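Local coordinates for glycoside hydrolase family protein (Novosphingobium sp. PP1Y, PDB 6Q2F) that probably hydrolyses alpha-L-rhamnosides, releasing L-rhamnose, at residues A[1045-1051]-A[1135-1141]; A[295-300]-A[323-327]. All coordinates share one frame. Numbering follows the deposited sequence.

Interaction 1 of 2, residues A[1045-1051]-A[1135-1141]; sequences RSLWLDL and PVRLIEE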
loop_
_atom_site.group_PDB
_atom_site.type_symbol
_atom_site.label_atom_id
_atom_site.label_comp_id
_atom_site.label_asym_id
_atom_site.label_seq_id
_atom_site.Cartn_x
_atom_site.Cartn_y
_atom_site.Cartn_z
ATOM N N ARG A 1045 -44.221 21.163 -0.700
ATOM C CA ARG A 1045 -44.394 20.064 -1.638
ATOM C C ARG A 1045 -43.298 20.163 -2.687
ATOM O O ARG A 1045 -43.136 21.209 -3.322
ATOM C CB ARG A 1045 -45.786 20.091 -2.292
ATOM C CG ARG A 1045 -46.157 18.786 -3.002
ATOM C CD ARG A 1045 -47.641 18.707 -3.345
ATOM N NE ARG A 1045 -47.965 19.409 -4.583
ATOM C CZ ARG A 1045 -48.519 20.617 -4.640
ATOM N NH1 ARG A 1045 -48.823 21.264 -3.519
ATOM N NH2 ARG A 1045 -48.778 21.173 -5.818
ATOM N N SER A 1046 -42.534 19.092 -2.854
ATOM C CA SER A 1046 -41.438 19.083 -3.808
ATOM C C SER A 1046 -41.829 18.301 -5.054
ATOM O O SER A 1046 -42.740 17.468 -5.038
ATOM C CB SER A 1046 -40.169 18.490 -3.184
ATOM O OG SER A 1046 -40.414 17.184 -2.699
ATOM N N LEU A 1047 -41.124 18.595 -6.141
ATOM C CA LEU A 1047 -41.327 17.941 -7.427
ATOM C C LEU A 1047 -39.979 17.401 -7.867
ATOM O O LEU A 1047 -39.023 18.171 -8.014
ATOM C CB LEU A 1047 -41.887 18.918 -8.470
ATOM C CG LEU A 1047 -42.122 18.423 -9.903
ATOM C CD1 LEU A 1047 -43.107 17.264 -9.905
ATOM C CD2 LEU A 1047 -42.653 19.550 -10.789
ATOM N N TRP A 1048 -39.895 16.088 -8.060
ATOM C CA TRP A 1048 -38.657 15.442 -8.475
ATOM C C TRP A 1048 -38.754 15.020 -9.932
ATOM O O TRP A 1048 -39.823 14.614 -10.410
ATOM C CB TRP A 1048 -38.345 14.228 -7.601
ATOM C CG TRP A 1048 -38.097 14.592 -6.160
ATOM C CD1 TRP A 1048 -39.043 14.767 -5.186
ATOM C CD2 TRP A 1048 -36.826 14.841 -5.537
ATOM N NE1 TRP A 1048 -38.437 15.103 -3.999
ATOM C CE2 TRP A 1048 -37.080 15.155 -4.186
ATOM C CE3 TRP A 1048 -35.504 14.828 -5.989
ATOM C CZ2 TRP A 1048 -36.058 15.456 -3.280
ATOM C CZ3 TRP A 1048 -34.476 15.124 -5.080
ATOM C CH2 TRP A 1048 -34.767 15.435 -3.744
ATOM N N LEU A 1049 -37.637 15.157 -10.638
ATOM C CA LEU A 1049 -37.465 14.625 -11.981
ATOM C C LEU A 1049 -36.635 13.353 -11.872
ATOM O O LEU A 1049 -35.467 13.403 -11.465
ATOM C CB LEU A 1049 -36.769 15.637 -12.887
ATOM C CG LEU A 1049 -36.533 15.203 -14.334
ATOM C CD1 LEU A 1049 -37.836 15.260 -15.108
ATOM C CD2 LEU A 1049 -35.502 16.097 -14.991
ATOM N N ASP A 1050 -37.231 12.216 -12.213
ATOM C CA ASP A 1050 -36.515 10.950 -12.202
ATOM C C ASP A 1050 -36.206 10.571 -13.640
ATOM O O ASP A 1050 -37.119 10.453 -14.457
ATOM C CB ASP A 1050 -37.329 9.854 -11.518
ATOM C CG ASP A 1050 -36.501 8.627 -11.230
ATOM O OD1 ASP A 1050 -35.977 8.031 -12.195
ATOM O OD2 ASP A 1050 -36.351 8.266 -10.047
ATOM N N LEU A 1051 -34.924 10.384 -13.947
ATOM C CA LEU A 1051 -34.490 10.140 -15.318
ATOM C C LEU A 1051 -34.483 8.671 -15.708
ATOM O O LEU A 1051 -34.226 8.362 -16.875
ATOM C CB LEU A 1051 -33.085 10.693 -15.547
ATOM C CG LEU A 1051 -32.889 12.186 -15.342
ATOM C CD1 LEU A 1051 -31.453 12.526 -15.666
ATOM C CD2 LEU A 1051 -33.844 12.978 -16.226
ATOM N N PRO A 1135 -37.397 5.401 -18.191
ATOM C CA PRO A 1135 -38.327 6.495 -18.492
ATOM C C PRO A 1135 -38.095 7.724 -17.608
ATOM O O PRO A 1135 -37.571 7.611 -16.488
ATOM C CB PRO A 1135 -39.696 5.868 -18.215
ATOM C CG PRO A 1135 -39.420 4.898 -17.103
ATOM C CD PRO A 1135 -38.014 4.372 -17.336
ATOM N N VAL A 1136 -38.446 8.893 -18.132
ATOM C CA VAL A 1136 -38.305 10.155 -17.421
ATOM C C VAL A 1136 -39.652 10.480 -16.789
ATOM O O VAL A 1136 -40.665 10.597 -17.494
ATOM C CB VAL A 1136 -37.845 11.283 -18.356
ATOM C CG1 VAL A 1136 -37.665 12.572 -17.564
ATOM C CG2 VAL A 1136 -36.541 10.899 -19.084
ATOM N N ARG A 1137 -39.667 10.640 -15.465
ATOM C CA ARG A 1137 -40.911 10.795 -14.726
ATOM C C ARG A 1137 -40.851 12.004 -13.807
ATOM O O ARG A 1137 -39.796 12.325 -13.243
ATOM C CB ARG A 1137 -41.223 9.549 -13.903
ATOM C CG ARG A 1137 -41.312 8.289 -14.718
ATOM C CD ARG A 1137 -41.720 7.149 -13.827
ATOM N NE ARG A 1137 -40.819 7.046 -12.696
ATOM C CZ ARG A 1137 -41.024 6.257 -11.652
ATOM N NH1 ARG A 1137 -42.110 5.495 -11.608
ATOM N NH2 ARG A 1137 -40.143 6.230 -10.662
ATOM N N LEU A 1138 -41.985 12.681 -13.684
ATOM C CA LEU A 1138 -42.187 13.702 -12.670
ATOM C C LEU A 1138 -42.864 13.052 -11.478
ATOM O O LEU A 1138 -43.836 12.305 -11.638
ATOM C CB LEU A 1138 -43.054 14.848 -13.197
ATOM C CG LEU A 1138 -42.383 15.997 -13.955
ATOM C CD1 LEU A 1138 -41.278 15.498 -14.832
ATOM C CD2 LEU A 1138 -43.409 16.729 -14.792
ATOM N N ILE A 1139 -42.347 13.334 -10.283
ATOM C CA ILE A 1139 -42.784 12.672 -9.061
ATOM C C ILE A 1139 -42.998 13.711 -7.967
ATOM O O ILE A 1139 -42.091 14.496 -7.662
ATOM C CB ILE A 1139 -41.760 11.617 -8.605
ATOM C CG1 ILE A 1139 -41.604 10.512 -9.654
ATOM C CG2 ILE A 1139 -42.183 11.023 -7.278
ATOM C CD1 ILE A 1139 -40.442 9.563 -9.316
ATOM N N GLU A 1140 -44.163 13.687 -7.348
ATOM C CA GLU A 1140 -44.479 14.584 -6.264
ATOM C C GLU A 1140 -44.463 13.888 -4.913
ATOM O O GLU A 1140 -44.766 12.728 -4.806
ATOM C CB GLU A 1140 -45.858 15.193 -6.473
ATOM C CG GLU A 1140 -45.879 16.331 -7.469
ATOM C CD GLU A 1140 -47.207 17.064 -7.572
ATOM O OE1 GLU A 1140 -47.895 16.882 -8.603
ATOM O OE2 GLU A 1140 -47.550 17.812 -6.640
ATOM N N GLU A 1141 -44.112 14.627 -3.876
ATOM C CA GLU A 1141 -44.121 14.112 -2.507
ATOM C C GLU A 1141 -45.477 14.334 -1.838
ATOM O O GLU A 1141 -46.332 13.444 -1.809
ATOM C CB GLU A 1141 -43.030 14.779 -1.673
ATOM C CG GLU A 1141 -43.326 16.240 -1.337
ATOM C CD GLU A 1141 -42.319 16.832 -0.350
ATOM O OE1 GLU A 1141 -41.652 16.052 0.365
ATOM O OE2 GLU A 1141 -42.187 18.076 -0.292
HETATM O O HOH W 1 -37.949 7.310 -13.914
#

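Interaction 2 of 2, residues A[295-300]-A[323-327]; sequences ESSQDG and VEAAH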
loop_
_atom_site.group_PDB
_atom_site.type_symbol
_atom_site.label_atom_id
_atom_site.label_comp_id
_atom_site.label_asym_id
_atom_site.label_seq_id
_atom_site.Cartn_x
_atom_site.Cartn_y
_atom_site.Cartn_z
ATOM N N GLU A 295 15.039 -34.985 -0.321
ATOM C CA GLU A 295 14.715 -36.336 0.092
ATOM C C GLU A 295 15.985 -37.138 0.188
ATOM O O GLU A 295 16.989 -36.788 -0.384
ATOM C CB GLU A 295 13.775 -37.025 -0.880
ATOM C CG GLU A 295 12.940 -36.136 -1.770
ATOM C CD GLU A 295 11.747 -36.865 -2.352
ATOM O OE1 GLU A 295 11.660 -37.006 -3.570
ATOM O OE2 GLU A 295 10.888 -37.300 -1.587
ATOM N N SER A 296 15.928 -38.218 0.936
ATOM C CA SER A 296 17.080 -39.091 1.122
ATOM C C SER A 296 16.673 -40.521 0.796
ATOM O O SER A 296 15.738 -41.057 1.403
ATOM C CB SER A 296 17.617 -38.992 2.550
ATOM O OG SER A 296 16.631 -39.373 3.490
ATOM N N SER A 297 17.372 -41.132 -0.160
ATOM C CA SER A 297 17.157 -42.531 -0.523
ATOM C C SER A 297 18.075 -43.394 0.332
ATOM O O SER A 297 19.286 -43.452 0.103
ATOM C CB SER A 297 17.425 -42.759 -2.005
ATOM O OG SER A 297 17.226 -41.565 -2.759
ATOM N N GLN A 298 17.502 -44.061 1.330
ATOM C CA GLN A 298 18.279 -45.049 2.065
ATOM C C GLN A 298 18.679 -46.201 1.151
ATOM O O GLN A 298 19.828 -46.659 1.178
ATOM C CB GLN A 298 17.486 -45.550 3.272
ATOM C CG GLN A 298 17.987 -45.028 4.610
ATOM C CD GLN A 298 19.335 -45.610 4.987
ATOM O OE1 GLN A 298 19.812 -46.551 4.355
ATOM N NE2 GLN A 298 19.957 -45.051 6.018
ATOM N N ASP A 299 17.753 -46.652 0.322
ATOM C CA ASP A 299 17.980 -47.747 -0.612
ATOM C C ASP A 299 18.198 -47.376 -2.043
ATOM O O ASP A 299 18.585 -48.206 -2.826
ATOM C CB ASP A 299 16.765 -48.656 -0.597
ATOM C CG ASP A 299 16.662 -49.424 0.671
ATOM O OD1 ASP A 299 17.690 -50.019 1.054
ATOM O OD2 ASP A 299 15.569 -49.423 1.282
ATOM N N GLY A 300 17.952 -46.139 -2.396
ATOM C CA GLY A 300 18.096 -45.731 -3.764
ATOM C C GLY A 300 16.764 -45.763 -4.452
ATOM O O GLY A 300 16.648 -45.249 -5.545
ATOM N N VAL A 323 20.840 -36.960 8.811
ATOM C CA VAL A 323 20.327 -38.023 7.955
ATOM C C VAL A 323 21.499 -38.847 7.439
ATOM O O VAL A 323 22.458 -38.290 6.896
ATOM C CB VAL A 323 19.519 -37.452 6.777
ATOM C CG1 VAL A 323 19.169 -38.553 5.800
ATOM C CG2 VAL A 323 18.273 -36.754 7.283
ATOM N N GLU A 324 21.429 -40.165 7.555
ATOM C CA GLU A 324 22.497 -40.990 7.024
ATOM C C GLU A 324 21.944 -41.697 5.812
ATOM O O GLU A 324 21.004 -42.453 5.893
ATOM C CB GLU A 324 23.001 -41.958 8.075
ATOM C CG GLU A 324 24.118 -42.840 7.582
ATOM C CD GLU A 324 25.165 -43.102 8.619
ATOM O OE1 GLU A 324 24.866 -43.039 9.811
ATOM O OE2 GLU A 324 26.304 -43.365 8.239
ATOM N N ALA A 325 22.543 -41.426 4.677
ATOM C CA ALA A 325 22.128 -41.988 3.402
ATOM C C ALA A 325 23.283 -41.876 2.424
ATOM O O ALA A 325 24.218 -41.097 2.625
ATOM C CB ALA A 325 20.880 -41.289 2.849
ATOM N N ALA A 326 23.211 -42.686 1.369
ATOM C CA ALA A 326 24.131 -42.602 0.248
ATOM C C ALA A 326 23.478 -41.995 -0.979
ATOM O O ALA A 326 24.127 -41.889 -2.026
ATOM C CB ALA A 326 24.686 -43.988 -0.092
ATOM N N HIS A 327 22.212 -41.601 -0.885
ATOM C CA HIS A 327 21.511 -41.024 -2.019
ATOM C C HIS A 327 20.666 -39.855 -1.538
ATOM O O HIS A 327 19.889 -39.991 -0.590
ATOM C CB HIS A 327 20.638 -42.073 -2.718
ATOM C CG HIS A 327 21.251 -43.438 -2.763
ATOM N ND1 HIS A 327 21.906 -43.925 -3.873
ATOM C CD2 HIS A 327 21.315 -44.417 -1.829
ATOM C CE1 HIS A 327 22.345 -45.146 -3.622
ATOM N NE2 HIS A 327 22.002 -45.466 -2.388
#

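Interaction 1 of 2, residues A[1045-1051]-A[1135-1141]
Two neighbouring antiparallel strands, 1047-1050 and 1137-1140, are zipped together in a four-stranded sheet of a galactose-binding-domain-like beta-sandwich. Two hydrogen-bonded pairs join them: Trp1048 N to Ile1139 O 2.7 Å and Ile1139 N to Trp1048 O 2.8 Å; Asp1050 N to Arg1137 O 2.8 Å and Arg1137 N to Asp1050 O 2.7 Å. On the face bearing Leu1047, Leu1049, Leu1138 and Glu1140, Leu1049 CD1 plugs the notch between Val1136 CG1 (3.6 Å) and Leu1138 CD1 (3.5 Å), while Leu1047 CD1 rests on Glu1140 CG (3.8 Å). On the opposite face, with Trp1048 and Arg1137, Ile1139 CD1 leans on Asp1050 CB (3.8 Å). A water fills the gap beyond, hydrogen-bonded to Asp1050 OD1 (2.7 Å) and Pro1135 O (2.6 Å); OD1 also accepts from Gly1052 N. The leucines thus pack toward Val1060 of the second sheet, and the Arg1045 NE to Glu1140 OE2 salt bridge (2.6 Å) closes their face at the strand end, whereas the opposite face mixes Trp1048 and Ile1139 with charge and water.

Interaction 2 of 2, residues A[295-300]-A[323-327]
His327 is the centre of this contact. The chain turns a corner at Ala326, so that strand 323-325 belongs to one sheet of a beta-sandwich and His327 opens strand 327-331 of the other. The carbonyl of His327 accepts a hydrogen bond from Ser297 N (N to O 2.8 Å) and also receives a CA-H...O contact from Ser296 (CA to O 3.4 Å), which holds the end of strand 293-297 against the start of the new strand. The imidazole is tucked against the turn 298-300 that follows strand 293-297: Gly300 lies over one ring face in a CH-pi contact, its CA 4.0 Å from the ring centroid and 9° off the normal. Gly300 has a positive phi of 97°, where a CB would clash with the preceding carbonyl. Asp264 holds ND1 of the ring through a weak hydrogen bond.

Gln298 points its CA-CB bond away, yet the side chain folds back until NE2 is 2.8 Å from Glu324 O; the angle is too poor for a hydrogen bond. Ser296 faces the other way, into the space between the sheets, where its OG lies 3.5 Å from Val323 CG1 and its CB 4.0 Å from Ala325 CB. With a single backbone hydrogen bond between the segments, cohesion here depends mainly on van der Waals and CH-pi contacts around a corner, on small side chains inside and one imidazole outside.

From the N terminus, interaction 2 comes first and closes a short loop of 22 residues that contains strand 303-308. Its sandwich is inserted between the parallel strands 127-131 and 497-502 of the central sheet. The chain then supplies Asp503, Ser504, Glu583, Glu586 and Glu644 to the sodium site before interaction 1 closes an 83-residue loop near the C terminus. The two loops are in series, neither nested nor crossing; the two contacts lie on opposite sides of the chain's centre, their centres about 82 Å apart. Both sandwiches pair a four-stranded with a six-stranded sheet in the same strand orders: interaction 1 joins neighbours within one sheet, interaction 2 spans the passage between sheets.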